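PDB 5D2K: 4-oxalocrotonate decarboxylase NahK from Pseudomonas putida, which catalyses the metal-assisted decarboxylation of 2-oxohex-3-enedioate (4-oxalocrotonate) to 2-oxopent-4-enoate and carbon dioxide in the breakdown of naphthalene. Local coordinates for residues V185-L190 / H212-V217; E195-V200 / P250-T255. The protein carries 1 engineered substitution. All coordinates share one frame; numbering follows the deposited sequence. Where two conformers were deposited one is given.

Interaction 1. Residues V185-L190 / H212-V217; sequences VDLRTL and HPLSSV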
loop_
_atom_site.group_PDB
_atom_site.type_symbol
_atom_site.label_atom_id
_atom_site.label_comp_id
_atom_site.label_asym_id
_atom_site.label_seq_id
_atom_site.Cartn_x
_atom_site.Cartn_y
_atom_site.Cartn_z
ATOM N N VAL A 185 5.239 10.592 18.947
ATOM C CA VAL A 185 5.833 10.626 17.612
ATOM C C VAL A 185 5.224 11.730 16.747
ATOM O O VAL A 185 4.004 11.771 16.547
ATOM C CB VAL A 185 5.649 9.279 16.870
ATOM C CG1 VAL A 185 6.496 9.255 15.590
ATOM C CG2 VAL A 185 6.003 8.096 17.777
ATOM N N ASP A 186 6.068 12.607 16.222
ATOM C CA ASP A 186 5.616 13.627 15.286
ATOM C C ASP A 186 5.670 13.045 13.878
ATOM O O ASP A 186 6.747 12.926 13.292
ATOM C CB ASP A 186 6.486 14.882 15.399
ATOM C CG ASP A 186 5.961 16.051 14.569
ATOM O OD1 ASP A 186 5.401 15.832 13.475
ATOM O OD2 ASP A 186 6.122 17.209 15.015
ATOM N N LEU A 187 4.519 12.665 13.338
ATOM C CA LEU A 187 4.503 12.017 12.027
ATOM C C LEU A 187 4.811 12.977 10.890
ATOM O O LEU A 187 5.173 12.545 9.795
ATOM C CB LEU A 187 3.148 11.350 11.779
ATOM C CG LEU A 187 2.832 10.213 12.750
ATOM C CD1 LEU A 187 1.476 9.596 12.414
ATOM C CD2 LEU A 187 3.938 9.150 12.737
ATOM N N ARG A 188 4.664 14.277 11.138
ATOM C CA ARG A 188 4.952 15.264 10.097
ATOM C C ARG A 188 6.454 15.434 9.897
ATOM O O ARG A 188 6.935 15.536 8.758
ATOM C CB ARG A 188 4.311 16.616 10.447
ATOM C CG ARG A 188 4.487 17.668 9.359
ATOM C CD ARG A 188 3.890 19.008 9.791
ATOM N NE ARG A 188 4.578 19.580 10.945
ATOM C CZ ARG A 188 5.555 20.479 10.864
ATOM N NH1 ARG A 188 5.985 20.890 9.679
ATOM N NH2 ARG A 188 6.108 20.962 11.967
ATOM N N THR A 189 7.194 15.443 11.001
ATOM C CA THR A 189 8.624 15.708 10.937
ATOM C C THR A 189 9.478 14.444 11.029
ATOM O O THR A 189 10.699 14.522 11.022
ATOM C CB THR A 189 9.062 16.690 12.047
ATOM O OG1 THR A 189 8.869 16.093 13.339
ATOM C CG2 THR A 189 8.253 17.989 11.955
ATOM N N LEU A 190 8.825 13.286 11.101
ATOM C CA LEU A 190 9.520 12.001 11.181
ATOM C C LEU A 190 10.452 11.805 10.002
ATOM O O LEU A 190 9.995 11.746 8.869
ATOM C CB LEU A 190 8.503 10.857 11.227
ATOM C CG LEU A 190 9.082 9.442 11.287
ATOM C CD1 LEU A 190 9.834 9.220 12.589
ATOM C CD2 LEU A 190 7.959 8.421 11.128
ATOM N N HIS A 212 0.842 15.423 5.834
ATOM C CA HIS A 212 0.782 14.787 7.148
ATOM C C HIS A 212 0.254 13.369 6.969
ATOM O O HIS A 212 -0.804 13.202 6.384
ATOM C CB HIS A 212 -0.145 15.552 8.101
ATOM C CG HIS A 212 0.119 15.267 9.541
ATOM N ND1 HIS A 212 -0.080 14.025 10.112
ATOM C CD2 HIS A 212 0.584 16.067 10.532
ATOM C CE1 HIS A 212 0.256 14.076 11.389
ATOM N NE2 HIS A 212 0.672 15.300 11.664
ATOM N N PRO A 213 0.970 12.346 7.479
ATOM C CA PRO A 213 0.443 10.984 7.277
ATOM C C PRO A 213 -1.006 10.773 7.763
ATOM O O PRO A 213 -1.745 9.957 7.192
ATOM C CB PRO A 213 1.432 10.121 8.075
ATOM C CG PRO A 213 2.735 10.847 7.906
ATOM C CD PRO A 213 2.332 12.323 8.052
ATOM N N LEU A 214 -1.428 11.514 8.784
ATOM C CA LEU A 214 -2.799 11.347 9.267
ATOM C C LEU A 214 -3.822 11.886 8.249
ATOM O O LEU A 214 -4.985 11.470 8.255
ATOM C CB LEU A 214 -2.967 12.018 10.633
ATOM C CG LEU A 214 -2.173 11.380 11.774
ATOM C CD1 LEU A 214 -2.547 12.003 13.110
ATOM C CD2 LEU A 214 -2.377 9.855 11.805
ATOM N N SER A 215 -3.395 12.777 7.350
ATOM C CA SER A 215 -4.296 13.239 6.285
ATOM C C SER A 215 -4.585 12.115 5.301
ATOM O O SER A 215 -5.637 12.079 4.669
ATOM C CB SER A 215 -3.709 14.445 5.542
ATOM O OG SER A 215 -3.672 15.590 6.396
ATOM N N SER A 216 -3.632 11.200 5.164
ATOM C CA SER A 216 -3.836 10.025 4.338
ATOM C C SER A 216 -4.926 9.121 4.918
ATOM O O SER A 216 -5.741 8.551 4.175
ATOM C CB SER A 216 -2.515 9.265 4.204
ATOM O OG SER A 216 -2.666 8.172 3.315
ATOM N N VAL A 217 -4.930 8.985 6.244
ATOM C CA VAL A 217 -5.949 8.218 6.950
ATOM C C VAL A 217 -7.334 8.854 6.727
ATOM O O VAL A 217 -8.312 8.154 6.460
ATOM C CB VAL A 217 -5.647 8.113 8.467
ATOM C CG1 VAL A 217 -6.770 7.365 9.199
ATOM C CG2 VAL A 217 -4.311 7.415 8.706
HETATM O O HOH W 1 2.144 16.327 13.872
#
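The imidazole of His212 lies against the backbone turn of Leu187 and Arg188, touching both residues through its outer atoms. His212 CD2 rests 3.8 Å from Arg188 CB, and His212 CE1 is 4.0 Å from Leu187 CB, which comes at the ring obliquely. Arg188 N stands over one face near the rim. With CG anti to the backbone N (chi1 -159°), the ring is carried beside Arg188, and both of its nitrogens have partners. His212 ND1 accepts from Leu214 N at 3.1 Å, with the donor only 5° out of the ring plane, which makes His212 the N-cap of the helix that follows it. The other nitrogen, His212 NE2, has a water in the ring plane at 2.8 Å, and this water donates weakly to Asp186 OD1. The same carboxylate oxygen accepts from Thr189 N, closing an Asx motif that ties the 185-190 turn together. An alanine in place of His212 would probably leave Leu214 N without its capping acceptor and open a gap beside Arg188 CB. Deeper in, Leu187 is the apolar link. Leu187 CB packs on Pro213 CG, while Leu187 CD1 meets Leu214 CD2 at 3.9 Å, the two leucine side chains crossing at about a right angle. Leu187 O lies 3.3 Å from Pro213 CD and is buried with no hydrogen-bond partner in the model. No direct hydrogen bond joins the two segments, so the contact is van der Waals packing plus one water bridge, weak on the Asp186 side. It sets the loop leading into strand 191-196 against the first turn of helix 213-225. Around them, Leu187 and Pro213 share Ile117 of strand 112-121, Leu187 also reaches Val142 of strand 139-149, and Leu214 packs on helix 132-135.

Interaction 2. Residues E195-V200 / P250-T255; sequences EKNGEV and PGDNIT. With EDO (1,2-ethanediol), chain I.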
loop_
_atom_site.group_PDB
_atom_site.type_symbol
_atom_site.label_atom_id
_atom_site.label_comp_id
_atom_site.label_asym_id
_atom_site.label_seq_id
_atom_site.Cartn_x
_atom_site.Cartn_y
_atom_site.Cartn_z
ATOM N N GLU A 195 18.401 2.625 3.346
ATOM C CA GLU A 195 19.712 2.118 2.939
ATOM C C GLU A 195 19.545 0.808 2.174
ATOM O O GLU A 195 18.725 -0.028 2.536
ATOM C CB GLU A 195 20.613 1.915 4.156
ATOM C CG GLU A 195 20.843 3.197 4.966
ATOM C CD GLU A 195 21.691 2.984 6.206
ATOM O OE1 GLU A 195 22.027 1.821 6.521
ATOM O OE2 GLU A 195 22.028 3.987 6.878
ATOM N N LYS A 196 20.317 0.639 1.108
ATOM C CA LYS A 196 20.320 -0.616 0.356
ATOM C C LYS A 196 21.763 -1.041 0.194
ATOM O O LYS A 196 22.603 -0.240 -0.226
ATOM C CB LYS A 196 19.637 -0.459 -1.003
ATOM C CG LYS A 196 19.770 -1.665 -1.950
ATOM C CD LYS A 196 19.060 -1.373 -3.272
ATOM C CE LYS A 196 19.312 -2.422 -4.336
ATOM N NZ LYS A 196 18.766 -1.949 -5.643
ATOM N N ASN A 197 22.051 -2.287 0.560
ATOM C CA ASN A 197 23.402 -2.826 0.434
ATOM C C ASN A 197 24.436 -1.890 1.062
ATOM O O ASN A 197 25.504 -1.633 0.497
ATOM C CB ASN A 197 23.705 -3.107 -1.043
ATOM C CG ASN A 197 22.828 -4.220 -1.607
ATOM O OD1 ASN A 197 22.345 -5.067 -0.854
ATOM N ND2 ASN A 197 22.610 -4.220 -2.925
ATOM N N GLY A 198 24.084 -1.370 2.233
ATOM C CA GLY A 198 25.000 -0.618 3.067
ATOM C C GLY A 198 25.113 0.864 2.783
ATOM O O GLY A 198 25.880 1.556 3.447
ATOM N N GLU A 199 24.366 1.372 1.812
ATOM C CA GLU A 199 24.471 2.798 1.515
ATOM C C GLU A 199 23.116 3.484 1.408
ATOM O O GLU A 199 22.126 2.879 0.992
ATOM C CB GLU A 199 25.261 3.021 0.230
ATOM C CG GLU A 199 24.602 2.473 -1.010
ATOM C CD GLU A 199 25.045 3.182 -2.285
ATOM O OE1 GLU A 199 26.012 3.977 -2.235
ATOM O OE2 GLU A 199 24.417 2.951 -3.342
ATOM N N VAL A 200 23.085 4.762 1.774
ATOM C CA VAL A 200 21.859 5.538 1.676
ATOM C C VAL A 200 21.434 5.659 0.217
ATOM O O VAL A 200 22.250 6.003 -0.646
ATOM C CB VAL A 200 22.038 6.939 2.296
ATOM C CG1 VAL A 200 20.813 7.818 2.029
ATOM C CG2 VAL A 200 22.302 6.816 3.788
ATOM N N PRO A 250 17.522 -10.664 -5.627
ATOM C CA PRO A 250 18.207 -11.638 -4.769
ATOM C C PRO A 250 19.604 -11.194 -4.359
ATOM O O PRO A 250 20.365 -10.696 -5.197
ATOM C CB PRO A 250 18.266 -12.890 -5.652
ATOM C CG PRO A 250 17.043 -12.784 -6.499
ATOM C CD PRO A 250 16.918 -11.309 -6.806
ATOM N N GLY A 251 19.920 -11.345 -3.080
ATOM C CA GLY A 251 21.209 -10.931 -2.555
ATOM C C GLY A 251 21.208 -9.574 -1.869
ATOM O O GLY A 251 22.124 -9.258 -1.106
ATOM N N ASP A 252 20.190 -8.760 -2.143
ATOM C CA ASP A 252 20.118 -7.430 -1.528
ATOM C C ASP A 252 19.746 -7.477 -0.044
ATOM O O ASP A 252 18.988 -8.344 0.397
ATOM C CB ASP A 252 19.094 -6.538 -2.249
ATOM C CG ASP A 252 19.532 -6.127 -3.638
ATOM O OD1 ASP A 252 20.750 -6.176 -3.938
ATOM O OD2 ASP A 252 18.651 -5.743 -4.440
ATOM N N ASN A 253 20.270 -6.528 0.719
ATOM C CA ASN A 253 19.785 -6.292 2.069
ATOM C C ASN A 253 19.376 -4.836 2.174
ATOM O O ASN A 253 19.952 -3.966 1.526
ATOM C CB ASN A 253 20.830 -6.642 3.123
ATOM C CG ASN A 253 22.041 -5.760 3.050
ATOM O OD1 ASN A 253 22.091 -4.699 3.680
ATOM N ND2 ASN A 253 23.038 -6.190 2.282
ATOM N N ILE A 254 18.345 -4.576 2.958
ATOM C CA ILE A 254 17.914 -3.204 3.158
ATOM C C ILE A 254 17.749 -2.907 4.637
ATOM O O ILE A 254 17.469 -3.799 5.448
ATOM C CB ILE A 254 16.597 -2.904 2.379
ATOM C CG1 ILE A 254 15.415 -3.731 2.905
ATOM C CG2 ILE A 254 16.793 -3.136 0.878
ATOM C CD1 ILE A 254 14.497 -2.966 3.833
ATOM N N THR A 255 17.965 -1.645 4.988
ATOM C CA THR A 255 17.685 -1.154 6.321
ATOM C C THR A 255 17.063 0.217 6.186
ATOM O O THR A 255 17.641 1.100 5.551
ATOM C CB THR A 255 18.948 -1.050 7.189
ATOM O OG1 THR A 255 19.504 -2.354 7.397
ATOM C CG2 THR A 255 18.619 -0.418 8.537
HETATM C C1 EDO I . 21.999 4.128 -7.406
HETATM O O1 EDO I . 21.659 5.497 -7.147
HETATM C C2 EDO I . 22.659 3.518 -6.178
HETATM O O2 EDO I . 23.721 4.374 -5.739
HETATM O O HOH W 2 22.133 -0.790 5.925
HETATM O O HOH W 3 19.176 -4.672 -6.756
HETATM O O HOH W 4 21.455 -1.907 3.616
#
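Asp252 OD2 is gripped by a water at 2.6 Å and by the backbone N of Ala249, while the ammonium of Lys196 stands farther off. That water accepts from Lys196 NZ and so bridges the charges, whose direct salt bridge is long at 4.0 Å between Lys196 NZ and Asp252 OD2; NZ also donates to Pro247 O. The lysine chain, extended beyond CG, crosses the carboxylate obliquely, with Lys196 CE 3.4 Å from Asp252 OD2. Asp252 OD1 takes a nearly straight bond from Asn197 ND2 (2.9 Å). The donor comes from above the carboxylate plane, and the two flat groups are 61° apart. The carbonyl oxygen of the same amide is used too: Asn197 OD1 accepts from Asn253 N at 3.0 Å, while Asn197 N donates to Asn253 O. Asn197 therefore continues the ladder past the last regular pair, its side chain standing in for a backbone carbonyl. Next along the ladder the pairing is antiparallel: Lys196 faces Ile254 in a non-hydrogen-bonded pair, and Glu195 and Thr255 form a hydrogen-bonded pair with Glu195 N 2.8 Å from Thr255 O. A water joins Gly198 N to Asn253 OD1 across the tip. Lys196 to Glu199 make a type I' turn, and the positive phi of Asn197 and Gly198 is what such a turn requires at its two central positions. Glu195 sends its carboxylate to Arg257 in a salt bridge. Strand 191-196 lies between its hairpin partner 199-205 and strand 253-258 in a five-stranded mixed sheet, with strand 263-268 on the other flank of 253-258, where Ile254 packs on Phe268.

Along the chain, 185-190 comes first and runs directly into strand 191-196, whose end carries 195-200. Strand 199-205 then returns, and 212-217 closes the first loop by packing helix 213-225 against the segment before the hairpin. Segment 250-255 closes the second, longer loop, which contains that whole helix. The segments alternate, so interactions 1 and 2 cross rather than nest. Their centres are about 26 Å apart and they do not touch. Interaction 1 fastens the hairpin's approach to the helix and the larger sheet, whereas interaction 2 seats its far tip on strand 253-258 of the five-stranded sheet, all within the FAA hydrolase C-terminal family region.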